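Local structure of putative fimbrial associated sortase-like protein (Corynebacterium diphtheriae, 6BWE) at residues I83-A88 / H145-I150. The protein is a putative pilus-associated sortase of class C, probably a cysteine transpeptidase that cross-links pilin subunits, represented here by its extracytoplasmic sortase domain. The protein carries 2 engineered substitutions. Numbering follows the deposited sequence.
Sequences IPTIDA and HDPIYI
The turn joining strands 77-83 and 88-94 of the sortase β-barrel meets the start of strand 147-152, where one hydrogen bond and a water bridge tie the turn to D146 and P147 and apolar side chains pack beside them. T85 OG1, which sits between the backbone N and the carbonyl carbon (chi1 57°), donates a 2.7 Å hydrogen bond to D146 OD2, arriving 62° out of the carboxylate plane. D146 OD2 also accepts from K143 N. A water links the backbones alongside, accepting from T85 N at 2.9 Å and donating to P147 O at 2.7 Å. Within the turn, I83 O takes both I86 N and A88 N, and D87 with A88 opposite I83 forms a G1 β-bulge. Among the apolar contacts, P84 CG reaches the Y149 ring edge at CE2 (4.0 Å), near the ring plane, and lies 4.4 Å from P147 CG; the hydroxyl of that ring hydrogen-bonds to D212 and N214. I83 CG1 meets I148 CG1 at 4.3 Å, and both side chains pack on L186 of strand 183-187. Direct strand pairing includes Y149 with S82; beyond it, a carboxylate oxygen gripped by two donors and a water joining T85 N to P147 O fasten the turn.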
# COMPACT_ATOMS: atom_id res chain seq x y z
N ILE A 83 26.05 8.76 0.65
CA ILE A 83 26.43 8.01 -0.54
C ILE A 83 27.84 8.50 -0.90
O ILE A 83 28.00 9.38 -1.74
CB ILE A 83 25.46 8.17 -1.72
CG1 ILE A 83 23.99 7.93 -1.27
CG2 ILE A 83 25.79 7.15 -2.78
CD1 ILE A 83 22.97 8.36 -2.30
N PRO A 84 28.87 7.98 -0.21
CA PRO A 84 30.20 8.59 -0.35
C PRO A 84 30.78 8.55 -1.75
O PRO A 84 31.53 9.50 -2.12
CB PRO A 84 31.09 7.77 0.59
CG PRO A 84 30.26 6.68 1.11
CD PRO A 84 28.82 7.03 0.90
N THR A 85 30.43 7.56 -2.56
CA THR A 85 31.00 7.54 -3.91
C THR A 85 30.60 8.72 -4.79
O THR A 85 31.26 8.98 -5.81
CB THR A 85 30.73 6.22 -4.66
OG1 THR A 85 29.31 5.96 -4.74
CG2 THR A 85 31.45 5.09 -3.97
N ILE A 86 29.50 9.40 -4.45
CA ILE A 86 29.13 10.63 -5.14
C ILE A 86 29.13 11.82 -4.17
O ILE A 86 28.59 12.87 -4.49
CB ILE A 86 27.76 10.52 -5.86
CG1 ILE A 86 26.66 10.16 -4.86
CG2 ILE A 86 27.82 9.49 -6.97
CD1 ILE A 86 25.26 10.34 -5.40
N ASP A 87 29.75 11.64 -3.01
CA ASP A 87 29.84 12.66 -1.98
C ASP A 87 28.48 13.37 -1.68
O ASP A 87 28.39 14.60 -1.65
CB ASP A 87 30.90 13.68 -2.37
CG ASP A 87 31.23 14.65 -1.25
OD1 ASP A 87 31.17 14.27 -0.06
OD2 ASP A 87 31.51 15.83 -1.57
N ALA A 88 27.44 12.56 -1.48
CA ALA A 88 26.11 13.06 -1.20
C ALA A 88 25.82 12.77 0.27
O ALA A 88 26.07 11.66 0.72
CB ALA A 88 25.09 12.36 -2.08
N HIS A 145 27.51 -2.33 -6.22
CA HIS A 145 28.30 -2.53 -4.99
C HIS A 145 28.63 -1.28 -4.18
O HIS A 145 29.19 -1.43 -3.09
CB HIS A 145 29.59 -3.34 -5.22
CG HIS A 145 29.40 -4.54 -6.08
ND1 HIS A 145 28.70 -5.65 -5.66
CD2 HIS A 145 29.80 -4.81 -7.35
CE1 HIS A 145 28.66 -6.54 -6.64
NE2 HIS A 145 29.32 -6.05 -7.67
N ASP A 146 28.31 -0.08 -4.65
CA ASP A 146 28.58 1.12 -3.84
C ASP A 146 27.77 1.06 -2.54
O ASP A 146 26.67 0.53 -2.54
CB ASP A 146 28.24 2.40 -4.60
CG ASP A 146 29.29 2.77 -5.68
OD1 ASP A 146 30.33 2.05 -5.86
OD2 ASP A 146 29.06 3.83 -6.32
N PRO A 147 28.31 1.58 -1.44
CA PRO A 147 27.54 1.60 -0.20
C PRO A 147 26.64 2.84 -0.04
O PRO A 147 26.97 3.94 -0.53
CB PRO A 147 28.62 1.62 0.86
CG PRO A 147 29.69 2.43 0.25
CD PRO A 147 29.69 2.03 -1.20
N ILE A 148 25.53 2.63 0.65
CA ILE A 148 24.59 3.69 1.03
C ILE A 148 24.35 3.54 2.52
O ILE A 148 24.08 2.42 2.97
CB ILE A 148 23.25 3.50 0.29
CG1 ILE A 148 23.46 3.70 -1.23
CG2 ILE A 148 22.19 4.45 0.82
CD1 ILE A 148 22.33 3.09 -2.05
N TYR A 149 24.47 4.62 3.28
CA TYR A 149 24.28 4.58 4.74
C TYR A 149 23.07 5.42 5.14
O TYR A 149 23.01 6.60 4.80
CB TYR A 149 25.50 5.12 5.47
CG TYR A 149 26.79 4.39 5.11
CD1 TYR A 149 27.25 3.33 5.87
CD2 TYR A 149 27.50 4.73 3.97
CE1 TYR A 149 28.44 2.66 5.56
CE2 TYR A 149 28.68 4.06 3.64
CZ TYR A 149 29.14 3.03 4.42
OH TYR A 149 30.30 2.36 4.05
N ILE A 150 22.14 4.84 5.90
CA ILE A 150 20.98 5.57 6.38
C ILE A 150 21.15 5.71 7.88
O ILE A 150 21.36 4.72 8.56
CB ILE A 150 19.66 4.85 6.05
CG1 ILE A 150 19.43 4.90 4.54
CG2 ILE A 150 18.50 5.57 6.76
CD1 ILE A 150 18.28 4.09 4.07
O HOH W 1 28.72 5.23 -2.09